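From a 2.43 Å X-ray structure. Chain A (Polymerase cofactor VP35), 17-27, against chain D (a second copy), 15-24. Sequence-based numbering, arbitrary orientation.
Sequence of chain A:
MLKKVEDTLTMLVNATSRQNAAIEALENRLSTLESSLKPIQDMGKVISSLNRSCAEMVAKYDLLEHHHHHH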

# COMPACT_ATOMS: atom_id res chain seq x y z
N SER A 17 -4.53 -28.52 -8.07
CA SER A 17 -4.94 -28.48 -6.65
C SER A 17 -3.97 -27.69 -5.74
O SER A 17 -4.42 -26.99 -4.84
CB SER A 17 -5.15 -29.90 -6.12
OG SER A 17 -5.27 -29.90 -4.70
N ARG A 18 -2.67 -27.84 -5.96
CA ARG A 18 -1.65 -27.06 -5.22
C ARG A 18 -1.76 -25.57 -5.53
O ARG A 18 -1.57 -24.73 -4.66
CB ARG A 18 -0.22 -27.54 -5.54
CG ARG A 18 0.30 -28.64 -4.62
CD ARG A 18 1.81 -28.85 -4.75
NE ARG A 18 2.22 -29.20 -6.11
CZ ARG A 18 2.03 -30.38 -6.70
NH1 ARG A 18 1.42 -31.40 -6.08
NH2 ARG A 18 2.44 -30.56 -7.95
N GLN A 19 -2.08 -25.26 -6.79
CA GLN A 19 -2.26 -23.89 -7.25
C GLN A 19 -3.40 -23.16 -6.52
O GLN A 19 -3.29 -21.98 -6.17
CB GLN A 19 -2.53 -23.91 -8.75
CG GLN A 19 -2.57 -22.55 -9.44
CD GLN A 19 -1.20 -22.03 -9.77
OE1 GLN A 19 -0.19 -22.45 -9.18
NE2 GLN A 19 -1.14 -21.11 -10.72
N ASN A 20 -4.50 -23.87 -6.28
CA ASN A 20 -5.62 -23.28 -5.56
C ASN A 20 -5.15 -22.85 -4.18
O ASN A 20 -5.36 -21.70 -3.79
CB ASN A 20 -6.82 -24.25 -5.49
CG ASN A 20 -7.38 -24.59 -6.88
OD1 ASN A 20 -7.43 -23.74 -7.77
ND2 ASN A 20 -7.78 -25.83 -7.07
N ALA A 21 -4.46 -23.74 -3.47
CA ALA A 21 -3.96 -23.45 -2.13
C ALA A 21 -2.99 -22.27 -2.12
O ALA A 21 -3.05 -21.42 -1.23
CB ALA A 21 -3.31 -24.68 -1.51
N ALA A 22 -2.09 -22.22 -3.10
CA ALA A 22 -1.15 -21.10 -3.25
C ALA A 22 -1.87 -19.77 -3.52
O ALA A 22 -1.56 -18.75 -2.90
CB ALA A 22 -0.12 -21.40 -4.34
N ILE A 23 -2.84 -19.79 -4.45
CA ILE A 23 -3.69 -18.62 -4.69
C ILE A 23 -4.42 -18.16 -3.40
O ILE A 23 -4.52 -16.96 -3.15
CB ILE A 23 -4.69 -18.86 -5.84
CG1 ILE A 23 -3.95 -18.84 -7.18
CG2 ILE A 23 -5.79 -17.79 -5.87
CD1 ILE A 23 -4.80 -19.23 -8.37
N GLU A 24 -4.91 -19.10 -2.60
CA GLU A 24 -5.60 -18.78 -1.35
C GLU A 24 -4.70 -18.15 -0.30
O GLU A 24 -5.13 -17.22 0.40
CB GLU A 24 -6.28 -20.03 -0.77
CG GLU A 24 -7.46 -20.49 -1.60
CD GLU A 24 -8.14 -21.72 -1.04
OE1 GLU A 24 -7.57 -22.38 -0.13
OE2 GLU A 24 -9.27 -22.01 -1.53
N ALA A 25 -3.47 -18.66 -0.18
CA ALA A 25 -2.47 -18.07 0.70
C ALA A 25 -2.12 -16.64 0.27
O ALA A 25 -1.82 -15.79 1.11
CB ALA A 25 -1.21 -18.94 0.75
N LEU A 26 -2.15 -16.39 -1.04
CA LEU A 26 -1.97 -15.04 -1.58
C LEU A 26 -3.12 -14.10 -1.15
O LEU A 26 -2.86 -12.99 -0.66
CB LEU A 26 -1.82 -15.11 -3.10
CG LEU A 26 -1.21 -13.95 -3.90
CD1 LEU A 26 0.13 -13.51 -3.35
CD2 LEU A 26 -1.06 -14.38 -5.34
N GLU A 27 -4.38 -14.56 -1.29
CA GLU A 27 -5.58 -13.81 -0.82
C GLU A 27 -5.51 -13.46 0.67
O GLU A 27 -5.82 -12.35 1.07
CB GLU A 27 -6.87 -14.61 -1.07
CG GLU A 27 -7.24 -14.84 -2.53
CD GLU A 27 -8.34 -15.87 -2.74
OE1 GLU A 27 -8.76 -16.58 -1.79
OE2 GLU A 27 -8.81 -15.99 -3.89
N ALA D 15 4.53 -26.17 -17.00
CA ALA D 15 3.95 -24.84 -16.98
C ALA D 15 3.33 -24.53 -15.62
O ALA D 15 3.66 -23.53 -15.01
CB ALA D 15 2.92 -24.68 -18.09
N THR D 16 2.48 -25.44 -15.14
CA THR D 16 1.72 -25.22 -13.90
C THR D 16 2.63 -25.17 -12.66
O THR D 16 2.31 -24.48 -11.68
CB THR D 16 0.60 -26.28 -13.70
OG1 THR D 16 -0.19 -26.38 -14.89
CG2 THR D 16 -0.33 -25.90 -12.53
N SER D 17 3.76 -25.88 -12.71
CA SER D 17 4.79 -25.80 -11.66
C SER D 17 5.47 -24.43 -11.61
O SER D 17 5.76 -23.93 -10.53
CB SER D 17 5.85 -26.89 -11.86
OG SER D 17 5.28 -28.18 -11.75
N ARG D 18 5.72 -23.84 -12.78
CA ARG D 18 6.32 -22.50 -12.87
C ARG D 18 5.34 -21.41 -12.40
O ARG D 18 5.74 -20.48 -11.72
CB ARG D 18 6.83 -22.21 -14.29
CG ARG D 18 8.01 -23.10 -14.68
CD ARG D 18 8.70 -22.61 -15.95
NE ARG D 18 7.76 -22.53 -17.08
CZ ARG D 18 7.42 -23.54 -17.89
NH1 ARG D 18 7.91 -24.77 -17.73
NH2 ARG D 18 6.56 -23.31 -18.88
N GLN D 19 4.06 -21.56 -12.75
CA GLN D 19 3.01 -20.69 -12.20
C GLN D 19 2.98 -20.79 -10.69
O GLN D 19 2.86 -19.79 -9.99
CB GLN D 19 1.64 -21.08 -12.73
CG GLN D 19 1.44 -20.82 -14.20
CD GLN D 19 0.21 -21.49 -14.77
OE1 GLN D 19 -0.60 -22.10 -14.04
NE2 GLN D 19 0.04 -21.38 -16.08
N ASN D 20 3.06 -22.02 -10.19
CA ASN D 20 3.05 -22.25 -8.76
C ASN D 20 4.19 -21.51 -8.08
O ASN D 20 3.97 -20.80 -7.11
CB ASN D 20 3.12 -23.75 -8.45
CG ASN D 20 2.90 -24.03 -6.98
OD1 ASN D 20 3.85 -24.05 -6.19
ND2 ASN D 20 1.65 -24.23 -6.60
N ALA D 21 5.41 -21.67 -8.61
CA ALA D 21 6.59 -20.97 -8.10
C ALA D 21 6.42 -19.45 -8.18
O ALA D 21 6.82 -18.74 -7.25
CB ALA D 21 7.84 -21.39 -8.86
N ALA D 22 5.84 -18.97 -9.28
CA ALA D 22 5.57 -17.55 -9.45
C ALA D 22 4.55 -17.04 -8.42
O ALA D 22 4.73 -15.94 -7.87
CB ALA D 22 5.10 -17.25 -10.87
N ILE D 23 3.51 -17.82 -8.15
CA ILE D 23 2.51 -17.43 -7.13
C ILE D 23 3.16 -17.42 -5.75
O ILE D 23 2.90 -16.51 -4.96
CB ILE D 23 1.25 -18.35 -7.11
CG1 ILE D 23 0.48 -18.25 -8.42
CG2 ILE D 23 0.33 -18.04 -5.93
CD1 ILE D 23 -0.11 -16.89 -8.71
N GLU D 24 4.00 -18.40 -5.46
CA GLU D 24 4.66 -18.43 -4.16
C GLU D 24 5.64 -17.26 -3.99
O GLU D 24 5.80 -16.75 -2.89
CB GLU D 24 5.34 -19.77 -3.87
CG GLU D 24 5.34 -20.09 -2.37
CD GLU D 24 6.39 -21.11 -1.97
OE1 GLU D 24 6.51 -22.15 -2.66
OE2 GLU D 24 7.08 -20.87 -0.95

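Both stretches are helical throughout, each a segment of a longer helix, and they run nearly parallel: their N-to-C directions differ by 15°, and the axes approach to 9.4 Å. Within each, backbone amides bond to carbonyls four residues earlier, as in Ile A23 N to Gln A19 O (2.8 Å). These bonds occupy backbone groups within each helix; the side chains that bridge the gap touch side-chain and backbone atoms alike, and no hydrogen bond joins the two stretches. The register is staggered by one to two residues, Gln A19 CA lying 5.8 Å from Asn D20 CA and Ala A22 CA 6.5 Å from Glu D24 CA.

The packing is knobs into holes. Ile D23 points toward chain A and fits among Gln A19, Ala A22, Ile A23 and Leu A26. Its CG2 lies 3.7 Å from Ala A22 CB and 4.0 Å from Leu A26 CD2, apolar contacts that remove hydrocarbon from water. At the small methyl of Ala A22 the isoleucine also lies against the backbone: Ile D23 CG2 is 3.6 Å from Ala A22 O, a van der Waals contact.

The reciprocal knob is polar. The CA-to-CB bond of Gln A19 points sideways to chain D, but its t, p side chain carries the amide into a hole formed by Thr D16, Gln D19, Asn D20 and Ile D23. Its NE2 lies 3.4 Å from Gln D19 CB, while its OE1 sits 3.3 Å from Asn D20 CA. Burying this glutamine is made less costly because NE2 finds a hydrogen-bond partner elsewhere in the structure.

The end of Asn D20 comes nearer chain A than its sideways CA-to-CB bond would suggest, ND2 lying 4.0 Å from Ala A22 CB and 3.9 Å from Arg A18 CB; the residue is partly exposed, a place an amide tolerates.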